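Local coordinates for protein aldehyde dehydrogenase (Bartonella henselae, PDB 3I44) that probably oxidises aldehydes to carboxylic acids with a nicotinamide cofactor, as other members of the aldehyde dehydrogenase family do, at residues 127-130 and 131-135; 460-463 and 464-468. The protein carries 1 engineered substitution. All coordinates share one frame; numbering follows the deposited sequence. Where two conformers were deposited one is given.

Contact 1: 127-130 and 131-135; sequences TGSS and HIRNF
Thr127 to Phe135 form two and a half turns of unbroken alpha-helix, in which the amides of His131, Ile132, Arg133 and Asn134 bond to the carbonyls of Thr127, Gly128, Ser129 and Ser130. The first of these bonds, His131 N to Thr127 O, is 2.8 Å long with an N-H...O angle of 162°. That same carbonyl oxygen lies over one face of the imidazole, toward its rim, 3.3 Å from His131 CG. Ile132 sets CG1 3.3 Å from Gly128 O, and its branched side chain is buried against Leu95. In the conformer given for Arg133, Ser129 and Ser130, a bend at chi3 folds the arginine back along the helix, one face of its guanidinium over Ser130 CA; small serines suit this flat group. Asn134 lays its amide back beside the Ser130 carbonyl, ND2 being 3.1 Å from Ser130 O but badly angled for a hydrogen bond. Thr127 OG1 bonds to Ala123 O, a common way for hydroxyls to be satisfied within a helix, as does Ser129 OG to Ala126 O in the conformer given. Helix 117-141, to which both segments belong, is flanked by two others: Ser129, Ile132 and Arg133 meet Leu95 of helix 84-100, while His131 and Phe135 pack on helix 174-188.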
ATOM      1  N   THR A 127     -26.721  -6.774   1.987  1.00 23.72           N
ATOM      2  CA  THR A 127     -25.491  -6.213   1.419  1.00 24.88           C
ATOM      3  C   THR A 127     -24.425  -7.300   1.194  1.00 24.34           C
ATOM      4  O   THR A 127     -23.695  -7.252   0.210  1.00 23.41           O
ATOM      5  CB  THR A 127     -24.923  -5.002   2.213  1.00 26.21           C
ATOM      6  OG1 THR A 127     -24.610  -5.371   3.580  1.00 30.55           O
ATOM      7  CG2 THR A 127     -25.938  -3.902   2.184  1.00 26.63           C
ATOM      8  N   GLY A 128     -24.397  -8.306   2.072  1.00 23.14           N
ATOM      9  CA  GLY A 128     -23.532  -9.483   1.886  1.00 22.39           C
ATOM     10  C   GLY A 128     -23.757 -10.150   0.548  1.00 21.92           C
ATOM     11  O   GLY A 128     -22.790 -10.381  -0.237  1.00 19.35           O
ATOM     12  N   SER A 129     -25.037 -10.430   0.254  1.00 21.34           N
ATOM     13  CA  SER A 129     -25.369 -11.093  -0.998  0.50 21.35           C
ATOM     14  C   SER A 129     -25.046 -10.172  -2.180  1.00 20.72           C
ATOM     15  O   SER A 129     -24.541 -10.643  -3.195  1.00 21.61           O
ATOM     16  CB  SER A 129     -26.828 -11.564  -1.027  0.50 21.25           C
ATOM     17  OG  SER A 129     -27.672 -10.679  -0.307  0.50 22.06           O
ATOM     18  N   SER A 130     -25.302  -8.876  -2.040  1.00 20.20           N
ATOM     19  CA  SER A 130     -24.996  -7.911  -3.101  0.50 19.71           C
ATOM     20  C   SER A 130     -23.488  -7.835  -3.398  1.00 20.15           C
ATOM     21  O   SER A 130     -23.059  -7.770  -4.557  1.00 21.01           O
ATOM     22  CB  SER A 130     -25.531  -6.533  -2.740  0.50 19.85           C
ATOM     23  OG  SER A 130     -25.112  -5.581  -3.687  0.50 17.35           O
ATOM     24  N   HIS A 131     -22.667  -7.848  -2.358  1.00 19.80           N
ATOM     25  CA  HIS A 131     -21.213  -7.883  -2.559  1.00 20.36           C
ATOM     26  C   HIS A 131     -20.777  -9.180  -3.254  1.00 19.73           C
ATOM     27  O   HIS A 131     -20.016  -9.136  -4.192  1.00 19.14           O
ATOM     28  CB  HIS A 131     -20.463  -7.737  -1.242  1.00 20.37           C
ATOM     29  CG  HIS A 131     -20.609  -6.387  -0.616  1.00 21.51           C
ATOM     30  ND1 HIS A 131     -20.809  -5.248  -1.358  1.00 24.57           N
ATOM     31  CD2 HIS A 131     -20.525  -5.989   0.670  1.00 22.04           C
ATOM     32  CE1 HIS A 131     -20.880  -4.207  -0.547  1.00 24.09           C
ATOM     33  NE2 HIS A 131     -20.701  -4.631   0.686  1.00 23.07           N
ATOM     34  N   ILE A 132     -21.280 -10.316  -2.810  1.00 20.06           N
ATOM     35  CA  ILE A 132     -20.957 -11.566  -3.441  1.00 20.07           C
ATOM     36  C   ILE A 132     -21.258 -11.495  -4.941  1.00 20.84           C
ATOM     37  O   ILE A 132     -20.395 -11.823  -5.752  1.00 21.96           O
ATOM     38  CB  ILE A 132     -21.696 -12.761  -2.814  1.00 20.59           C
ATOM     39  CG1 ILE A 132     -21.187 -13.000  -1.381  1.00 21.25           C
ATOM     40  CG2 ILE A 132     -21.424 -13.971  -3.674  1.00 20.45           C
ATOM     41  CD1 ILE A 132     -21.997 -13.933  -0.528  1.00 19.13           C
ATOM     42  N   ARG A 133     -22.457 -11.060  -5.304  1.00 21.14           N
ATOM     43  CA  ARG A 133     -22.843 -10.960  -6.723  0.50 21.51           C
ATOM     44  C   ARG A 133     -21.951 -10.000  -7.507  1.00 21.39           C
ATOM     45  O   ARG A 133     -21.669 -10.247  -8.684  1.00 20.52           O
ATOM     46  CB  ARG A 133     -24.315 -10.521  -6.878  0.50 21.46           C
ATOM     47  CG  ARG A 133     -25.323 -11.517  -6.297  0.50 21.75           C
ATOM     48  CD  ARG A 133     -26.789 -11.178  -6.664  0.50 21.23           C
ATOM     49  NE  ARG A 133     -27.040  -9.751  -6.555  0.50 18.90           N
ATOM     50  CZ  ARG A 133     -27.527  -9.172  -5.476  0.50 17.22           C
ATOM     51  NH1 ARG A 133     -27.851  -9.909  -4.418  0.50 16.05           N
ATOM     52  NH2 ARG A 133     -27.660  -7.853  -5.456  0.50 16.65           N
ATOM     53  N   ASN A 134     -21.566  -8.895  -6.879  1.00 21.55           N
ATOM     54  CA  ASN A 134     -20.721  -7.933  -7.551  1.00 21.21           C
ATOM     55  C   ASN A 134     -19.277  -8.459  -7.779  1.00 21.15           C
ATOM     56  O   ASN A 134     -18.645  -8.134  -8.801  1.00 21.33           O
ATOM     57  CB  ASN A 134     -20.761  -6.590  -6.851  1.00 21.36           C
ATOM     58  CG  ASN A 134     -22.070  -5.831  -7.116  1.00 25.39           C
ATOM     59  OD1 ASN A 134     -22.589  -5.820  -8.220  1.00 28.09           O
ATOM     60  ND2 ASN A 134     -22.566  -5.165  -6.104  1.00 29.74           N
ATOM     61  N   PHE A 135     -18.785  -9.296  -6.863  1.00 20.41           N
ATOM     62  CA  PHE A 135     -17.510  -9.995  -7.071  1.00 20.23           C
ATOM     63  C   PHE A 135     -17.626 -11.009  -8.230  1.00 20.44           C
ATOM     64  O   PHE A 135     -16.755 -11.098  -9.064  1.00 19.65           O
ATOM     65  CB  PHE A 135     -17.056 -10.728  -5.795  1.00 19.58           C
ATOM     66  CG  PHE A 135     -16.512  -9.792  -4.731  1.00 19.86           C
ATOM     67  CD1 PHE A 135     -15.443  -8.956  -5.011  1.00 18.64           C
ATOM     68  CD2 PHE A 135     -17.081  -9.729  -3.496  1.00 17.12           C
ATOM     69  CE1 PHE A 135     -14.940  -8.119  -4.045  1.00 21.32           C
ATOM     70  CE2 PHE A 135     -16.591  -8.868  -2.537  1.00 20.04           C
ATOM     71  CZ  PHE A 135     -15.530  -8.067  -2.805  1.00 19.16           C
TER

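Contact 2: 460-463 and 464-468; sequences HELP and GGSYF
With CG anti to its carbonyl carbon (chi1 -72°), Leu462 lies beside Ser466, whose OG is anti to its own backbone N (chi1 176°). The hydroxyl lies alongside the leucine side chain, with Ser466 OG 3.9 Å from Leu462 CB and 4.0 Å from Leu462 CD1. The serine's torsion also brings the hydroxyl to the next carbonyl: Ser466 OG donates to Tyr467 O over 3.2 Å, in the carbonyl plane and on a lone pair, so a polar group on a buried residue is satisfied locally. Between the two side chains the backbone reverses in a type II beta turn from Pro463 to Ser466. The turn is closed by Ser466 N bonding to Pro463 O at 3.0 Å, the donor standing above the carbonyl plane. Gly465 takes the third position of the turn with a positive phi of 91°, where a CB would press against the preceding carbonyl oxygen. The proline ring flanks the turn, its CD 4.1 Å from Ser466 CB. The loop follows strand 454-457, whose Met454 touches both Leu462 and Phe468, and it faces the second subunit, where Leu462 packs on Ser495 and Ser466 on Leu148 of that chain. Toward helix 481-486, Tyr467 meets the ring of Trp483 edge-to-face, and its OH bonds back to Gly453 O just before strand 454-457.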
ATOM      1  N   HIS A 460     -27.400  10.001  -4.659  1.00 22.43           N
ATOM      2  CA  HIS A 460     -27.033   8.894  -5.546  1.00 22.78           C
ATOM      3  C   HIS A 460     -25.947   7.999  -4.963  1.00 22.07           C
ATOM      4  O   HIS A 460     -24.839   8.424  -4.681  1.00 21.14           O
ATOM      5  CB  HIS A 460     -26.598   9.415  -6.907  1.00 23.02           C
ATOM      6  CG  HIS A 460     -27.706  10.052  -7.679  1.00 24.91           C
ATOM      7  ND1 HIS A 460     -27.803  11.415  -7.857  1.00 29.05           N
ATOM      8  CD2 HIS A 460     -28.782   9.512  -8.300  1.00 28.00           C
ATOM      9  CE1 HIS A 460     -28.882  11.688  -8.569  1.00 29.00           C
ATOM     10  NE2 HIS A 460     -29.499  10.552  -8.844  1.00 30.21           N
ATOM     11  N   GLU A 461     -26.267   6.729  -4.835  1.00 23.61           N
ATOM     12  CA  GLU A 461     -25.310   5.745  -4.371  1.00 24.23           C
ATOM     13  C   GLU A 461     -24.256   5.470  -5.441  1.00 23.80           C
ATOM     14  O   GLU A 461     -24.470   5.751  -6.636  1.00 22.48           O
ATOM     15  CB  GLU A 461     -26.052   4.475  -3.956  1.00 25.62           C
ATOM     16  CG  GLU A 461     -26.955   4.733  -2.763  1.00 30.09           C
ATOM     17  CD  GLU A 461     -27.639   3.486  -2.204  1.00 37.24           C
ATOM     18  OE1 GLU A 461     -27.827   2.474  -2.939  1.00 38.82           O
ATOM     19  OE2 GLU A 461     -28.005   3.549  -1.009  1.00 43.24           O
ATOM     20  N   LEU A 462     -23.094   4.978  -5.007  1.00 22.66           N
ATOM     21  CA  LEU A 462     -22.080   4.481  -5.941  1.00 22.42           C
ATOM     22  C   LEU A 462     -22.583   3.174  -6.532  1.00 22.37           C
ATOM     23  O   LEU A 462     -23.269   2.450  -5.855  1.00 22.51           O
ATOM     24  CB  LEU A 462     -20.732   4.271  -5.246  1.00 21.76           C
ATOM     25  CG  LEU A 462     -19.983   5.563  -4.880  1.00 20.08           C
ATOM     26  CD1 LEU A 462     -18.762   5.367  -3.892  1.00 17.50           C
ATOM     27  CD2 LEU A 462     -19.561   6.289  -6.126  1.00 17.30           C
ATOM     28  N   PRO A 463     -22.250   2.890  -7.807  1.00 22.72           N
ATOM     29  CA  PRO A 463     -22.785   1.721  -8.471  1.00 23.38           C
ATOM     30  C   PRO A 463     -22.141   0.422  -7.975  1.00 24.04           C
ATOM     31  O   PRO A 463     -21.062   0.433  -7.373  1.00 23.31           O
ATOM     32  CB  PRO A 463     -22.458   1.983  -9.938  1.00 23.42           C
ATOM     33  CG  PRO A 463     -21.240   2.789  -9.888  1.00 24.20           C
ATOM     34  CD  PRO A 463     -21.429   3.693  -8.723  1.00 22.89           C
ATOM     35  N   GLY A 464     -22.846  -0.668  -8.195  1.00 24.53           N
ATOM     36  CA  GLY A 464     -22.368  -1.988  -7.840  1.00 25.64           C
ATOM     37  C   GLY A 464     -21.096  -2.254  -8.586  1.00 25.56           C
ATOM     38  O   GLY A 464     -20.971  -1.924  -9.765  1.00 26.94           O
ATOM     39  N   GLY A 465     -20.106  -2.799  -7.899  1.00 26.23           N
ATOM     40  CA  GLY A 465     -18.796  -2.962  -8.544  1.00 25.91           C
ATOM     41  C   GLY A 465     -17.822  -1.804  -8.382  1.00 25.32           C
ATOM     42  O   GLY A 465     -16.639  -1.951  -8.693  1.00 26.30           O
ATOM     43  N   SER A 466     -18.313  -0.642  -7.958  1.00 23.66           N
ATOM     44  CA  SER A 466     -17.447   0.426  -7.502  1.00 23.02           C
ATOM     45  C   SER A 466     -16.693  -0.053  -6.260  1.00 21.32           C
ATOM     46  O   SER A 466     -17.134  -0.936  -5.556  1.00 20.02           O
ATOM     47  CB  SER A 466     -18.266   1.669  -7.142  1.00 23.60           C
ATOM     48  OG  SER A 466     -17.456   2.725  -6.593  1.00 28.74           O
ATOM     49  N   TYR A 467     -15.562   0.564  -5.983  1.00 20.71           N
ATOM     50  CA  TYR A 467     -14.881   0.326  -4.712  1.00 20.18           C
ATOM     51  C   TYR A 467     -15.535   1.048  -3.554  1.00 19.92           C
ATOM     52  O   TYR A 467     -16.273   2.032  -3.738  1.00 19.81           O
ATOM     53  CB  TYR A 467     -13.429   0.757  -4.790  1.00 20.00           C
ATOM     54  CG  TYR A 467     -13.132   2.238  -4.868  1.00 19.35           C
ATOM     55  CD1 TYR A 467     -13.299   3.081  -3.767  1.00 21.21           C
ATOM     56  CD2 TYR A 467     -12.587   2.788  -6.019  1.00 19.86           C
ATOM     57  CE1 TYR A 467     -12.946   4.422  -3.825  1.00 18.63           C
ATOM     58  CE2 TYR A 467     -12.215   4.128  -6.084  1.00 22.33           C
ATOM     59  CZ  TYR A 467     -12.402   4.935  -4.989  1.00 19.44           C
ATOM     60  OH  TYR A 467     -12.032   6.227  -5.075  1.00 18.65           O
ATOM     61  N   PHE A 468     -15.209   0.567  -2.366  1.00 19.67           N
ATOM     62  CA  PHE A 468     -15.473   1.264  -1.145  1.00 19.10           C
ATOM     63  C   PHE A 468     -14.152   1.484  -0.397  1.00 18.84           C
ATOM     64  O   PHE A 468     -13.438   0.522  -0.074  1.00 17.80           O
ATOM     65  CB  PHE A 468     -16.438   0.458  -0.265  1.00 19.97           C
ATOM     66  CG  PHE A 468     -16.913   1.216   0.961  1.00 21.15           C
ATOM     67  CD1 PHE A 468     -18.167   1.824   0.974  1.00 24.91           C
ATOM     68  CD2 PHE A 468     -16.103   1.336   2.083  1.00 21.66           C
ATOM     69  CE1 PHE A 468     -18.604   2.529   2.097  1.00 25.95           C
ATOM     70  CE2 PHE A 468     -16.531   2.038   3.204  1.00 22.73           C
ATOM     71  CZ  PHE A 468     -17.770   2.629   3.217  1.00 24.34           C
TER

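In the fold
Contact 1 comes well before contact 2 along the chain, yet their centres lie about 12 Å apart, on the same side of the chain's centre. They touch directly: Asn134 ND2 packs 3.6 Å from Gly464 CA, and Asn134 CG is 3.7 Å from Gly465 N. The side-chain amide of Asn134 thus rests against Gly464 and Gly465 of the type II turn, whose lack of side chains permits a close approach. Contact 2 follows strand 454-457, an outermost strand within this chain of a seven-stranded mixed sheet, next to 432-436, so the meeting joins an early helix to a late loop. The loop of 460-468 therefore lies between helix 117-141 of its own chain and the second subunit.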